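Local coordinates for LPXTG cell wall surface protein (Streptococcus gordonii, PDB 4IGB) that is anchored to the bacterial cell wall through its C-terminal LPXTG motif and probably serves in adhesion, this chain covering its N-terminal N1 and N2 domains, at residues T25-K30 with I287-P292; L92-I97 with V105-N110; E137-S142 with F150-V155; G308-Y313 with K394-K399. All blocks are in the same frame, centred on the assembly; numbering follows the deposited sequence.

Contacts 2 and 3 are two buried beta hairpins of the N-terminal domain. Their centres lie about 17 Å apart, and they belong to two different sheets that pack face to face. Leu-92, Phe-94 and Leu-109 of contact 2 meet Phe-139, Ile-141 and Phe-150 of contact 3. Contact 1 reaches the same sheet as contact 3, but at its edge, where the chain leaves for the second domain. It is partly buried and has a direct salt bridge, while that of contact 2 is long and water-bridged. Contact 4 lies in the N2 domain, about 58 Å from contact 3 between centres. It too is partly buried. Threonines and a valine carry most of it, where contact 3 relies on phenylalanines.

Contact 1: T25-K30 with I287-P292; sequences TLDIRK and IEKIDP. With SO4 (sulfate ion), chain J.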
loop_
_atom_site.group_PDB
_atom_site.type_symbol
_atom_site.label_atom_id
_atom_site.label_comp_id
_atom_site.label_asym_id
_atom_site.label_seq_id
_atom_site.Cartn_x
_atom_site.Cartn_y
_atom_site.Cartn_z
ATOM N N THR B 25 -12.220 1.845 -10.352
ATOM C CA THR B 25 -12.286 0.473 -10.855
ATOM C C THR B 25 -10.914 -0.231 -10.915
ATOM O O THR B 25 -10.748 -1.256 -11.590
ATOM C CB THR B 25 -13.008 0.384 -12.228
ATOM O OG1 THR B 25 -12.361 1.242 -13.178
ATOM C CG2 THR B 25 -14.481 0.795 -12.091
ATOM N N LEU B 26 -9.943 0.320 -10.197
ATOM C CA LEU B 26 -8.648 -0.338 -10.022
ATOM C C LEU B 26 -8.872 -1.757 -9.518
ATOM O O LEU B 26 -9.778 -2.005 -8.736
ATOM C CB LEU B 26 -7.810 0.425 -8.997
ATOM C CG LEU B 26 -6.746 1.436 -9.425
ATOM C CD1 LEU B 26 -6.969 1.953 -10.813
ATOM C CD2 LEU B 26 -6.661 2.573 -8.407
ATOM N N ASP B 27 -8.045 -2.688 -9.966
ATOM C CA ASP B 27 -8.123 -4.057 -9.485
ATOM C C ASP B 27 -7.024 -4.347 -8.459
ATOM O O ASP B 27 -6.478 -5.447 -8.410
ATOM C CB ASP B 27 -8.000 -5.025 -10.665
ATOM C CG ASP B 27 -8.371 -6.446 -10.300
ATOM O OD1 ASP B 27 -9.060 -6.636 -9.273
ATOM O OD2 ASP B 27 -7.983 -7.375 -11.047
ATOM N N ILE B 28 -6.673 -3.362 -7.646
ATOM C CA ILE B 28 -5.613 -3.603 -6.674
ATOM C C ILE B 28 -6.149 -4.453 -5.523
ATOM O O ILE B 28 -7.358 -4.627 -5.376
ATOM C CB ILE B 28 -4.979 -2.301 -6.172
ATOM C CG1 ILE B 28 -6.036 -1.407 -5.540
ATOM C CG2 ILE B 28 -4.276 -1.599 -7.325
ATOM C CD1 ILE B 28 -5.518 -0.079 -5.082
ATOM N N ARG B 29 -5.254 -5.023 -4.726
ATOM C CA ARG B 29 -5.713 -5.815 -3.598
ATOM C C ARG B 29 -5.952 -4.952 -2.380
ATOM O O ARG B 29 -5.056 -4.237 -1.936
ATOM C CB ARG B 29 -4.702 -6.884 -3.232
ATOM C CG ARG B 29 -5.139 -7.639 -2.002
ATOM C CD ARG B 29 -4.320 -8.881 -1.807
ATOM N NE ARG B 29 -4.956 -9.737 -0.816
ATOM C CZ ARG B 29 -4.641 -11.008 -0.627
ATOM N NH1 ARG B 29 -3.699 -11.573 -1.383
ATOM N NH2 ARG B 29 -5.279 -11.708 0.307
ATOM N N LYS B 30 -7.151 -5.041 -1.824
ATOM C CA LYS B 30 -7.457 -4.341 -0.589
ATOM C C LYS B 30 -7.307 -5.316 0.570
ATOM O O LYS B 30 -7.957 -6.364 0.600
ATOM C CB LYS B 30 -8.875 -3.779 -0.623
ATOM C CG LYS B 30 -9.238 -2.878 0.557
ATOM C CD LYS B 30 -10.640 -2.276 0.360
ATOM C CE LYS B 30 -10.828 -1.020 1.209
ATOM N NZ LYS B 30 -12.246 -0.565 1.195
ATOM N N ILE B 287 -2.208 -3.283 -1.988
ATOM C CA ILE B 287 -1.052 -3.450 -2.844
ATOM C C ILE B 287 -1.549 -3.741 -4.248
ATOM O O ILE B 287 -2.687 -4.195 -4.450
ATOM C CB ILE B 287 -0.134 -4.626 -2.423
ATOM C CG1 ILE B 287 -0.918 -5.940 -2.414
ATOM C CG2 ILE B 287 0.527 -4.357 -1.078
ATOM C CD1 ILE B 287 -0.036 -7.176 -2.268
ATOM N N GLU B 288 -0.684 -3.487 -5.218
ATOM C CA GLU B 288 -0.984 -3.822 -6.598
ATOM C C GLU B 288 -0.837 -5.321 -6.793
ATOM O O GLU B 288 -0.241 -6.001 -5.959
ATOM C CB GLU B 288 -0.075 -3.020 -7.526
ATOM C CG GLU B 288 -0.329 -1.522 -7.386
ATOM C CD GLU B 288 0.855 -0.669 -7.804
ATOM O OE1 GLU B 288 0.829 -0.180 -8.953
ATOM O OE2 GLU B 288 1.806 -0.486 -6.986
ATOM N N LYS B 289 -1.401 -5.836 -7.881
ATOM C CA LYS B 289 -1.467 -7.282 -8.120
ATOM C C LYS B 289 -0.483 -7.772 -9.162
ATOM O O LYS B 289 -0.475 -7.288 -10.291
ATOM C CB LYS B 289 -2.868 -7.680 -8.602
ATOM C CG LYS B 289 -3.872 -7.997 -7.512
ATOM C CD LYS B 289 -5.121 -8.649 -8.108
ATOM C CE LYS B 289 -6.281 -8.608 -7.127
ATOM N NZ LYS B 289 -7.565 -9.052 -7.758
ATOM N N ILE B 290 0.342 -8.742 -8.791
ATOM C CA ILE B 290 1.094 -9.499 -9.789
ATOM C C ILE B 290 0.648 -10.931 -9.605
ATOM O O ILE B 290 1.224 -11.683 -8.827
ATOM C CB ILE B 290 2.639 -9.354 -9.650
ATOM C CG1 ILE B 290 3.074 -7.920 -9.960
ATOM C CG2 ILE B 290 3.372 -10.310 -10.611
ATOM C CD1 ILE B 290 4.555 -7.650 -9.706
ATOM N N ASP B 291 -0.413 -11.293 -10.314
ATOM C CA ASP B 291 -1.107 -12.537 -10.048
ATOM C C ASP B 291 -1.724 -13.058 -11.343
ATOM O O ASP B 291 -2.548 -12.387 -11.958
ATOM C CB ASP B 291 -2.171 -12.294 -8.974
ATOM C CG ASP B 291 -3.158 -13.446 -8.836
ATOM O OD1 ASP B 291 -2.813 -14.591 -9.195
ATOM O OD2 ASP B 291 -4.289 -13.203 -8.356
ATOM N N PRO B 292 -1.335 -14.271 -11.753
ATOM C CA PRO B 292 -0.461 -15.191 -11.005
ATOM C C PRO B 292 0.989 -14.741 -10.850
ATOM O O PRO B 292 1.495 -13.978 -11.656
ATOM C CB PRO B 292 -0.501 -16.473 -11.848
ATOM C CG PRO B 292 -0.835 -15.998 -13.231
ATOM C CD PRO B 292 -1.766 -14.835 -13.043
HETATM S S SO4 J . -12.169 0.186 -2.724
HETATM O O1 SO4 J . -12.631 1.211 -3.657
HETATM O O2 SO4 J . -11.509 0.822 -1.597
HETATM O O3 SO4 J . -11.239 -0.701 -3.420
HETATM O O4 SO4 J . -13.312 -0.572 -2.212
#
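Asp-27 OD1 forms a salt bridge with Lys-289 NZ at 3.2 Å. The ammonium stands above the carboxylate plane, 45° out of it. The lysine chain is extended beyond CG, and its CE passes 3.4 Å from Asp-27 O. Asp-27 OD2 has its own salt bridge to Lys-324, so two lysines share the carboxylate. Next, Ile-28 CB rests 3.4 Å from Ile-287 O. Its CG2 touches Glu-288 CG at 3.9 Å, while the Glu-288 carboxylate turns off to Arg-263 and the backbone of Leu-327. Here the short strand 29-30 joins the edge of the six-stranded antiparallel sheet of the N-terminal domain, just where the chain leaves for N2. Arg-29 N bonds Ile-287 O at 2.7 Å. Ile-287 N returns a bond to Arg-29 O at 3.0 Å. The extended Arg-29 side chain carries its guanidinium away to Thr-99 O. Lys-30 points away. Its NZ pairs with Glu-146 and weakly bonds O2 of a sulfate, probably from the crystallisation liquor, at 3.2 Å.

Contact 2: L92-I97 with V105-N110; sequences LKFTNI and VDAYLN
Leu-92 to Ile-97 and Val-105 to Asn-110 are the two antiparallel arms of a beta hairpin in the eight-stranded sheet of the N-terminal domain. Leu-92 with Leu-109, and Phe-94 with Ala-107, are hydrogen-bonded pairs, each joined by two backbone bonds. Lys-93 and Tyr-108 form the non-hydrogen-bonded pair between them. Their side chains lie side by side and point the same way. Lys-93 CG is anti to the backbone N (chi1 -179°) and sits 3.6 Å from Tyr-108 CE1. The chain then runs on extended, and its CE reaches 3.4 Å from Tyr-108 OH. Lys-93 NZ makes a long salt bridge to Asp-106 OD2 at 4.0 Å. A water closes this gap, accepting from Lys-93 NZ at 2.8 Å and donating to Asp-106 OD2 at 2.6 Å. Asp-106 OD1 takes an almost straight bond (178°) from Asn-96 N at 2.8 Å, and Gln-104 also bonds it. The pairing slips by one residue here, and Ile-97 N bonds Val-105 O at 2.8 Å. On the other face, Ile-97 CD1 packs on Val-105 CG1 at 3.7 Å, and Leu-109 CB lies at the edge of the Phe-94 ring. Strand 38-43 flanks the first arm. Strand 170-182 flanks the second, and Arg-181 of that strand makes a cation-pi contact with Tyr-108.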
loop_
_atom_site.group_PDB
_atom_site.type_symbol
_atom_site.label_atom_id
_atom_site.label_comp_id
_atom_site.label_asym_id
_atom_site.label_seq_id
_atom_site.Cartn_x
_atom_site.Cartn_y
_atom_site.Cartn_z
ATOM N N LEU B 92 -1.633 0.248 16.669
ATOM C CA LEU B 92 -2.472 -0.906 16.363
ATOM C C LEU B 92 -1.773 -1.947 15.517
ATOM O O LEU B 92 -0.889 -1.641 14.737
ATOM C CB LEU B 92 -3.724 -0.465 15.587
ATOM C CG LEU B 92 -4.579 0.581 16.299
ATOM C CD1 LEU B 92 -5.633 1.109 15.348
ATOM C CD2 LEU B 92 -5.213 -0.034 17.543
ATOM N N LYS B 93 -2.248 -3.175 15.616
ATOM C CA LYS B 93 -1.851 -4.202 14.684
ATOM C C LYS B 93 -3.100 -4.859 14.094
ATOM O O LYS B 93 -4.048 -5.158 14.822
ATOM C CB LYS B 93 -0.978 -5.245 15.387
ATOM C CG LYS B 93 -0.489 -6.338 14.476
ATOM C CD LYS B 93 0.250 -7.408 15.250
ATOM C CE LYS B 93 0.598 -8.592 14.336
ATOM N NZ LYS B 93 1.547 -9.522 15.023
ATOM N N PHE B 94 -3.109 -5.049 12.775
ATOM C CA PHE B 94 -4.095 -5.909 12.141
ATOM C C PHE B 94 -3.381 -7.175 11.724
ATOM O O PHE B 94 -2.499 -7.135 10.884
ATOM C CB PHE B 94 -4.740 -5.231 10.928
ATOM C CG PHE B 94 -5.503 -3.985 11.265
ATOM C CD1 PHE B 94 -6.879 -4.020 11.421
ATOM C CD2 PHE B 94 -4.844 -2.773 11.410
ATOM C CE1 PHE B 94 -7.590 -2.860 11.739
ATOM C CE2 PHE B 94 -5.541 -1.608 11.738
ATOM C CZ PHE B 94 -6.922 -1.656 11.894
ATOM N N THR B 95 -3.756 -8.299 12.328
ATOM C CA THR B 95 -3.066 -9.560 12.085
ATOM C C THR B 95 -3.706 -10.390 10.961
ATOM O O THR B 95 -4.917 -10.581 10.932
ATOM C CB THR B 95 -3.011 -10.433 13.369
ATOM O OG1 THR B 95 -2.375 -9.706 14.424
ATOM C CG2 THR B 95 -2.219 -11.712 13.112
ATOM N N ASN B 96 -2.872 -10.922 10.072
ATOM C CA ASN B 96 -3.339 -11.751 8.970
ATOM C C ASN B 96 -4.379 -11.029 8.120
ATOM O O ASN B 96 -5.546 -11.414 8.095
ATOM C CB ASN B 96 -3.913 -13.076 9.482
ATOM C CG ASN B 96 -4.166 -14.051 8.363
ATOM O OD1 ASN B 96 -3.671 -13.860 7.249
ATOM N ND2 ASN B 96 -4.942 -15.097 8.640
ATOM N N ILE B 97 -3.934 -9.986 7.430
ATOM C CA ILE B 97 -4.808 -9.141 6.633
ATOM C C ILE B 97 -4.907 -9.699 5.231
ATOM O O ILE B 97 -5.655 -9.184 4.399
ATOM C CB ILE B 97 -4.270 -7.694 6.553
ATOM C CG1 ILE B 97 -2.997 -7.631 5.708
ATOM C CG2 ILE B 97 -4.034 -7.117 7.957
ATOM C CD1 ILE B 97 -2.333 -6.252 5.735
ATOM N N VAL B 105 0.503 -11.651 5.713
ATOM C CA VAL B 105 0.828 -10.237 5.843
ATOM C C VAL B 105 0.076 -9.643 7.022
ATOM O O VAL B 105 -1.107 -9.935 7.227
ATOM C CB VAL B 105 0.473 -9.451 4.554
ATOM C CG1 VAL B 105 0.800 -7.960 4.711
ATOM C CG2 VAL B 105 1.213 -10.034 3.358
ATOM N N ASP B 106 0.781 -8.834 7.808
ATOM C CA ASP B 106 0.172 -8.052 8.887
ATOM C C ASP B 106 0.245 -6.559 8.597
ATOM O O ASP B 106 1.115 -6.110 7.854
ATOM C CB ASP B 106 0.860 -8.317 10.232
ATOM C CG ASP B 106 0.881 -9.784 10.602
ATOM O OD1 ASP B 106 -0.118 -10.488 10.363
ATOM O OD2 ASP B 106 1.921 -10.238 11.116
ATOM N N ALA B 107 -0.665 -5.794 9.194
ATOM C CA ALA B 107 -0.602 -4.344 9.109
ATOM C C ALA B 107 -0.351 -3.735 10.480
ATOM O O ALA B 107 -0.826 -4.235 11.502
ATOM C CB ALA B 107 -1.879 -3.780 8.524
ATOM N N TYR B 108 0.395 -2.643 10.487
ATOM C CA TYR B 108 0.590 -1.867 11.700
ATOM C C TYR B 108 0.129 -0.456 11.404
ATOM O O TYR B 108 0.435 0.091 10.349
ATOM C CB TYR B 108 2.059 -1.909 12.132
ATOM C CG TYR B 108 2.484 -3.308 12.495
ATOM C CD1 TYR B 108 2.467 -3.734 13.815
ATOM C CD2 TYR B 108 2.842 -4.220 11.514
ATOM C CE1 TYR B 108 2.831 -5.015 14.161
ATOM C CE2 TYR B 108 3.214 -5.521 11.851
ATOM C CZ TYR B 108 3.196 -5.906 13.175
ATOM O OH TYR B 108 3.544 -7.179 13.526
ATOM N N LEU B 109 -0.632 0.117 12.324
ATOM C CA LEU B 109 -1.130 1.469 12.161
ATOM C C LEU B 109 -0.800 2.244 13.431
ATOM O O LEU B 109 -1.387 2.019 14.487
ATOM C CB LEU B 109 -2.643 1.464 11.908
ATOM C CG LEU B 109 -3.228 2.777 11.397
ATOM C CD1 LEU B 109 -2.647 3.074 10.041
ATOM C CD2 LEU B 109 -4.760 2.714 11.332
ATOM N N ASN B 110 0.168 3.144 13.323
ATOM C CA ASN B 110 0.585 3.929 14.469
ATOM C C ASN B 110 0.186 5.396 14.345
ATOM O O ASN B 110 0.512 6.071 13.355
ATOM C CB ASN B 110 2.094 3.783 14.705
ATOM C CG ASN B 110 2.505 4.280 16.080
ATOM O OD1 ASN B 110 2.169 3.668 17.093
ATOM N ND2 ASN B 110 3.194 5.409 16.126
HETATM O O HOH W 1 1.689 -11.678 13.290
#

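Contact 3: E137-S142 with F150-V155; sequences EFFSIS and FEIGNV
A water is gripped by Ser-140 OG at 2.8 Å, Ser-142 OG at 2.6 Å and Glu-151 OE1 at 2.9 Å, and donates a hydrogen to the carboxylate. Ser-140 and Glu-151 are themselves a hydrogen-bonded pair of the hairpin formed by strands 135-142 and 149-153. Glu-151 N bonds Ser-140 O at 2.8 Å, and Ser-140 N bonds Glu-151 O in return. Further along, Gly-153 N bonds Phe-138 O at 3.1 Å. The backbone angles of Gly-153 would jam a CB against the preceding carbonyl oxygen. Phe-138 and Phe-139 both stand opposite Phe-72 of strand 68-75, a classic beta bulge. Phe-139 CG is anti to the backbone N (chi1 177°), on the apolar face it shares with Ile-152 and Phe-150. The ring's CE1 touches Phe-150 CB at 3.6 Å, and Ile-152 CG1 lies at the ring edge, 4.0 Å from Phe-139 CD1. The two rings meet obliquely, with planes at 49°. Phe-111, from the facing sheet, meets both Phe-138 and Phe-139 edge-to-face. Glu-137 OE2 bonds Asn-71, and Glu-151 OE2 bonds Ser-280 and Tyr-157. Glu-137 OE2 and Glu-151 OE2 are 6.5 Å apart. Two such buried carboxylates would tend to raise each other's pKa, an effect that their hydrogen-bond donors probably offset.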
loop_
_atom_site.group_PDB
_atom_site.type_symbol
_atom_site.label_atom_id
_atom_site.label_comp_id
_atom_site.label_asym_id
_atom_site.label_seq_id
_atom_site.Cartn_x
_atom_site.Cartn_y
_atom_site.Cartn_z
ATOM N N GLU B 137 -13.626 12.887 18.915
ATOM C CA GLU B 137 -13.473 11.769 17.994
ATOM C C GLU B 137 -12.162 11.880 17.206
ATOM O O GLU B 137 -11.773 12.973 16.798
ATOM C CB GLU B 137 -14.659 11.771 17.026
ATOM C CG GLU B 137 -14.681 10.617 16.034
ATOM C CD GLU B 137 -15.123 9.302 16.666
ATOM O OE1 GLU B 137 -15.918 9.319 17.635
ATOM O OE2 GLU B 137 -14.663 8.239 16.190
ATOM N N PHE B 138 -11.479 10.762 16.981
ATOM C CA PHE B 138 -10.372 10.793 16.024
ATOM C C PHE B 138 -10.258 9.585 15.099
ATOM O O PHE B 138 -9.680 9.693 14.023
ATOM C CB PHE B 138 -9.025 11.090 16.708
ATOM C CG PHE B 138 -8.433 9.927 17.448
ATOM C CD1 PHE B 138 -7.441 9.155 16.864
ATOM C CD2 PHE B 138 -8.845 9.619 18.745
ATOM C CE1 PHE B 138 -6.880 8.090 17.551
ATOM C CE2 PHE B 138 -8.292 8.550 19.430
ATOM C CZ PHE B 138 -7.304 7.791 18.844
ATOM N N PHE B 139 -10.824 8.448 15.494
ATOM C CA PHE B 139 -10.569 7.207 14.776
ATOM C C PHE B 139 -11.599 6.127 15.065
ATOM O O PHE B 139 -12.020 5.941 16.210
ATOM C CB PHE B 139 -9.164 6.691 15.147
ATOM C CG PHE B 139 -8.809 5.363 14.532
ATOM C CD1 PHE B 139 -8.501 5.266 13.182
ATOM C CD2 PHE B 139 -8.758 4.215 15.312
ATOM C CE1 PHE B 139 -8.148 4.048 12.612
ATOM C CE2 PHE B 139 -8.405 2.985 14.744
ATOM C CZ PHE B 139 -8.109 2.906 13.400
ATOM N N SER B 140 -11.991 5.392 14.025
ATOM C CA SER B 140 -12.871 4.246 14.227
ATOM C C SER B 140 -12.560 3.184 13.205
ATOM O O SER B 140 -11.980 3.465 12.144
ATOM C CB SER B 140 -14.362 4.638 14.147
ATOM O OG SER B 140 -14.720 5.027 12.827
ATOM N N ILE B 141 -12.944 1.960 13.543
ATOM C CA ILE B 141 -12.848 0.829 12.637
ATOM C C ILE B 141 -14.246 0.245 12.448
ATOM O O ILE B 141 -14.911 -0.110 13.416
ATOM C CB ILE B 141 -11.934 -0.252 13.221
ATOM C CG1 ILE B 141 -10.556 0.340 13.516
ATOM C CG2 ILE B 141 -11.839 -1.447 12.275
ATOM C CD1 ILE B 141 -9.608 -0.635 14.198
ATOM N N SER B 142 -14.691 0.152 11.205
ATOM C CA SER B 142 -16.002 -0.410 10.910
ATOM C C SER B 142 -16.137 -0.615 9.425
ATOM O O SER B 142 -15.310 -0.148 8.638
ATOM C CB SER B 142 -17.108 0.551 11.324
ATOM O OG SER B 142 -17.241 1.565 10.340
ATOM N N PHE B 150 -10.742 1.688 7.769
ATOM C CA PHE B 150 -10.798 2.478 8.987
ATOM C C PHE B 150 -11.133 3.928 8.659
ATOM O O PHE B 150 -10.974 4.379 7.516
ATOM C CB PHE B 150 -9.503 2.360 9.796
ATOM C CG PHE B 150 -8.257 2.720 9.034
ATOM C CD1 PHE B 150 -7.833 4.037 8.953
ATOM C CD2 PHE B 150 -7.492 1.733 8.421
ATOM C CE1 PHE B 150 -6.672 4.377 8.271
ATOM C CE2 PHE B 150 -6.333 2.060 7.724
ATOM C CZ PHE B 150 -5.912 3.387 7.662
ATOM N N GLU B 151 -11.599 4.655 9.666
ATOM C CA GLU B 151 -12.038 6.027 9.485
ATOM C C GLU B 151 -11.285 6.963 10.408
ATOM O O GLU B 151 -11.184 6.697 11.592
ATOM C CB GLU B 151 -13.530 6.103 9.795
ATOM C CG GLU B 151 -14.142 7.491 9.758
ATOM C CD GLU B 151 -15.662 7.424 9.742
ATOM O OE1 GLU B 151 -16.192 6.298 9.596
ATOM O OE2 GLU B 151 -16.323 8.485 9.883
ATOM N N ILE B 152 -10.748 8.051 9.861
ATOM C CA ILE B 152 -10.102 9.076 10.667
ATOM C C ILE B 152 -10.880 10.369 10.510
ATOM O O ILE B 152 -11.250 10.738 9.397
ATOM C CB ILE B 152 -8.646 9.292 10.244
ATOM C CG1 ILE B 152 -7.877 7.970 10.306
ATOM C CG2 ILE B 152 -7.986 10.315 11.138
ATOM C CD1 ILE B 152 -6.513 8.027 9.684
ATOM N N GLY B 153 -11.149 11.054 11.618
ATOM C CA GLY B 153 -11.971 12.253 11.565
ATOM C C GLY B 153 -12.565 12.594 12.920
ATOM O O GLY B 153 -12.388 11.844 13.884
ATOM N N ASN B 154 -13.273 13.721 12.996
ATOM C CA ASN B 154 -13.800 14.218 14.271
ATOM C C ASN B 154 -15.328 14.249 14.304
ATOM O O ASN B 154 -15.934 15.001 15.065
ATOM C CB ASN B 154 -13.253 15.605 14.561
ATOM C CG ASN B 154 -13.726 16.641 13.555
ATOM O OD1 ASN B 154 -14.272 16.298 12.505
ATOM N ND2 ASN B 154 -13.518 17.911 13.873
ATOM N N VAL B 155 -15.952 13.442 13.458
ATOM C CA VAL B 155 -17.388 13.274 13.542
ATOM C C VAL B 155 -17.699 12.155 14.529
ATOM O O VAL B 155 -17.362 10.998 14.277
ATOM C CB VAL B 155 -17.989 12.905 12.182
ATOM C CG1 VAL B 155 -19.492 12.847 12.297
ATOM C CG2 VAL B 155 -17.566 13.919 11.122
HETATM O O HOH W 2 -15.273 15.101 17.987
HETATM O O HOH W 3 -13.974 7.991 13.138
HETATM O O HOH W 4 -15.654 3.642 10.520
#

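Contact 4: G308-Y313 with K394-K399; sequences GQDVTY and KTATNK
Thr-397, Thr-395 and Val-311 bury the most surface where strands 310-317 and 389-397 pair antiparallel in the N2 domain, a member of the adhesin clan. Thr-397 grips the start of the other segment. Its OG1 lies between the backbone N and the carbonyl carbon (chi1 59°) and accepts Gln-309 N at 2.7 Å. The same hydroxyl also bonds Lys-306 O. Thr-397 O takes Gly-308 N at 2.9 Å, and Thr-397 N bonds Gln-309 O at 2.9 Å. Gly-308 has a positive phi, which suits a glycine. Val-311 and Thr-395 form the hydrogen-bonded pair of the strands, with Val-311 N reaching Thr-395 O at 2.9 Å. Val-311 CG1 and Thr-397 CG2 touch at 4.2 Å, the two side chains crossing at about a right angle. Leu-343 of strand 343-352 packs against all three residues. On the face of Thr-312, a water sits 2.9 Å from Thr-312 OG1 and donates to Thr-395 O at 2.8 Å.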
loop_
_atom_site.group_PDB
_atom_site.type_symbol
_atom_site.label_atom_id
_atom_site.label_comp_id
_atom_site.label_asym_id
_atom_site.label_seq_id
_atom_site.Cartn_x
_atom_site.Cartn_y
_atom_site.Cartn_z
ATOM N N GLY B 308 29.072 -31.149 -15.459
ATOM C CA GLY B 308 28.494 -31.196 -16.792
ATOM C C GLY B 308 27.108 -31.819 -16.914
ATOM O O GLY B 308 26.813 -32.463 -17.917
ATOM N N GLN B 309 26.259 -31.643 -15.904
ATOM C CA GLN B 309 24.875 -32.097 -15.994
ATOM C C GLN B 309 23.953 -30.916 -16.310
ATOM O O GLN B 309 23.837 -29.972 -15.520
ATOM C CB GLN B 309 24.418 -32.757 -14.689
ATOM C CG GLN B 309 25.192 -33.985 -14.290
ATOM C CD GLN B 309 25.029 -35.113 -15.280
ATOM O OE1 GLN B 309 26.004 -35.581 -15.855
ATOM N NE2 GLN B 309 23.790 -35.553 -15.491
ATOM N N ASP B 310 23.296 -30.968 -17.461
ATOM C CA ASP B 310 22.365 -29.908 -17.829
ATOM C C ASP B 310 21.273 -29.727 -16.786
ATOM O O ASP B 310 20.744 -30.695 -16.237
ATOM C CB ASP B 310 21.712 -30.200 -19.173
ATOM C CG ASP B 310 22.652 -30.000 -20.329
ATOM O OD1 ASP B 310 23.713 -29.369 -20.129
ATOM O OD2 ASP B 310 22.320 -30.468 -21.442
ATOM N N VAL B 311 20.947 -28.479 -16.495
ATOM C CA VAL B 311 19.716 -28.191 -15.782
ATOM C C VAL B 311 19.119 -26.943 -16.424
ATOM O O VAL B 311 19.803 -25.937 -16.628
ATOM C CB VAL B 311 19.900 -28.051 -14.244
ATOM C CG1 VAL B 311 21.096 -28.871 -13.754
ATOM C CG2 VAL B 311 20.047 -26.608 -13.843
ATOM N N THR B 312 17.845 -27.041 -16.783
ATOM C CA THR B 312 17.196 -26.022 -17.582
ATOM C C THR B 312 16.016 -25.460 -16.825
ATOM O O THR B 312 15.163 -26.212 -16.357
ATOM C CB THR B 312 16.696 -26.626 -18.910
ATOM O OG1 THR B 312 17.788 -27.274 -19.564
ATOM C CG2 THR B 312 16.132 -25.549 -19.823
ATOM N N TYR B 313 15.963 -24.138 -16.721
ATOM C CA TYR B 313 14.896 -23.465 -16.006
ATOM C C TYR B 313 13.945 -22.769 -16.973
ATOM O O TYR B 313 14.372 -22.017 -17.837
ATOM C CB TYR B 313 15.478 -22.446 -15.023
ATOM C CG TYR B 313 16.308 -23.068 -13.903
ATOM C CD1 TYR B 313 15.698 -23.769 -12.867
ATOM C CD2 TYR B 313 17.689 -22.942 -13.880
ATOM C CE1 TYR B 313 16.442 -24.337 -11.840
ATOM C CE2 TYR B 313 18.451 -23.512 -12.847
ATOM C CZ TYR B 313 17.817 -24.202 -11.835
ATOM O OH TYR B 313 18.548 -24.763 -10.813
ATOM N N LYS B 394 19.402 -22.053 -19.848
ATOM C CA LYS B 394 20.208 -23.255 -19.904
ATOM C C LYS B 394 21.405 -23.105 -18.970
ATOM O O LYS B 394 22.168 -22.145 -19.081
ATOM C CB LYS B 394 20.694 -23.501 -21.338
ATOM C CG LYS B 394 19.600 -23.910 -22.314
ATOM C CD LYS B 394 20.175 -24.147 -23.713
ATOM C CE LYS B 394 19.126 -24.703 -24.671
ATOM N NZ LYS B 394 19.651 -24.859 -26.059
ATOM N N THR B 395 21.551 -24.043 -18.040
ATOM C CA THR B 395 22.747 -24.108 -17.204
ATOM C C THR B 395 23.284 -25.537 -17.199
ATOM O O THR B 395 22.643 -26.457 -17.726
ATOM C CB THR B 395 22.466 -23.703 -15.739
ATOM O OG1 THR B 395 21.710 -24.732 -15.097
ATOM C CG2 THR B 395 21.702 -22.399 -15.664
ATOM N N ALA B 396 24.458 -25.727 -16.597
ATOM C CA ALA B 396 24.982 -27.072 -16.372
ATOM C C ALA B 396 25.848 -27.097 -15.117
ATOM O O ALA B 396 26.591 -26.166 -14.859
ATOM C CB ALA B 396 25.763 -27.562 -17.591
ATOM N N THR B 397 25.735 -28.161 -14.334
ATOM C CA THR B 397 26.547 -28.300 -13.137
ATOM C C THR B 397 28.028 -28.178 -13.479
ATOM O O THR B 397 28.444 -28.499 -14.595
ATOM C CB THR B 397 26.288 -29.639 -12.445
ATOM O OG1 THR B 397 26.594 -30.711 -13.350
ATOM C CG2 THR B 397 24.828 -29.733 -12.039
ATOM N N ASN B 398 28.809 -27.670 -12.527
ATOM C CA ASN B 398 30.260 -27.582 -12.675
ATOM C C ASN B 398 30.932 -28.519 -11.677
ATOM O O ASN B 398 30.263 -29.300 -11.005
ATOM C CB ASN B 398 30.747 -26.146 -12.489
ATOM C CG ASN B 398 30.355 -25.575 -11.143
ATOM O OD1 ASN B 398 30.494 -26.235 -10.116
ATOM N ND2 ASN B 398 29.826 -24.355 -11.147
ATOM N N LYS B 399 32.252 -28.448 -11.586
ATOM C CA LYS B 399 32.992 -29.343 -10.701
ATOM C C LYS B 399 32.522 -29.268 -9.249
ATOM O O LYS B 399 32.545 -30.270 -8.531
ATOM C CB LYS B 399 34.493 -29.063 -10.796
ATOM C CG LYS B 399 35.151 -29.706 -11.997
ATOM C CD LYS B 399 35.125 -31.216 -11.858
ATOM C CE LYS B 399 35.406 -31.911 -13.186
ATOM N NZ LYS B 399 36.614 -31.372 -13.872
HETATM O O HOH W 5 20.655 -26.661 -19.650
#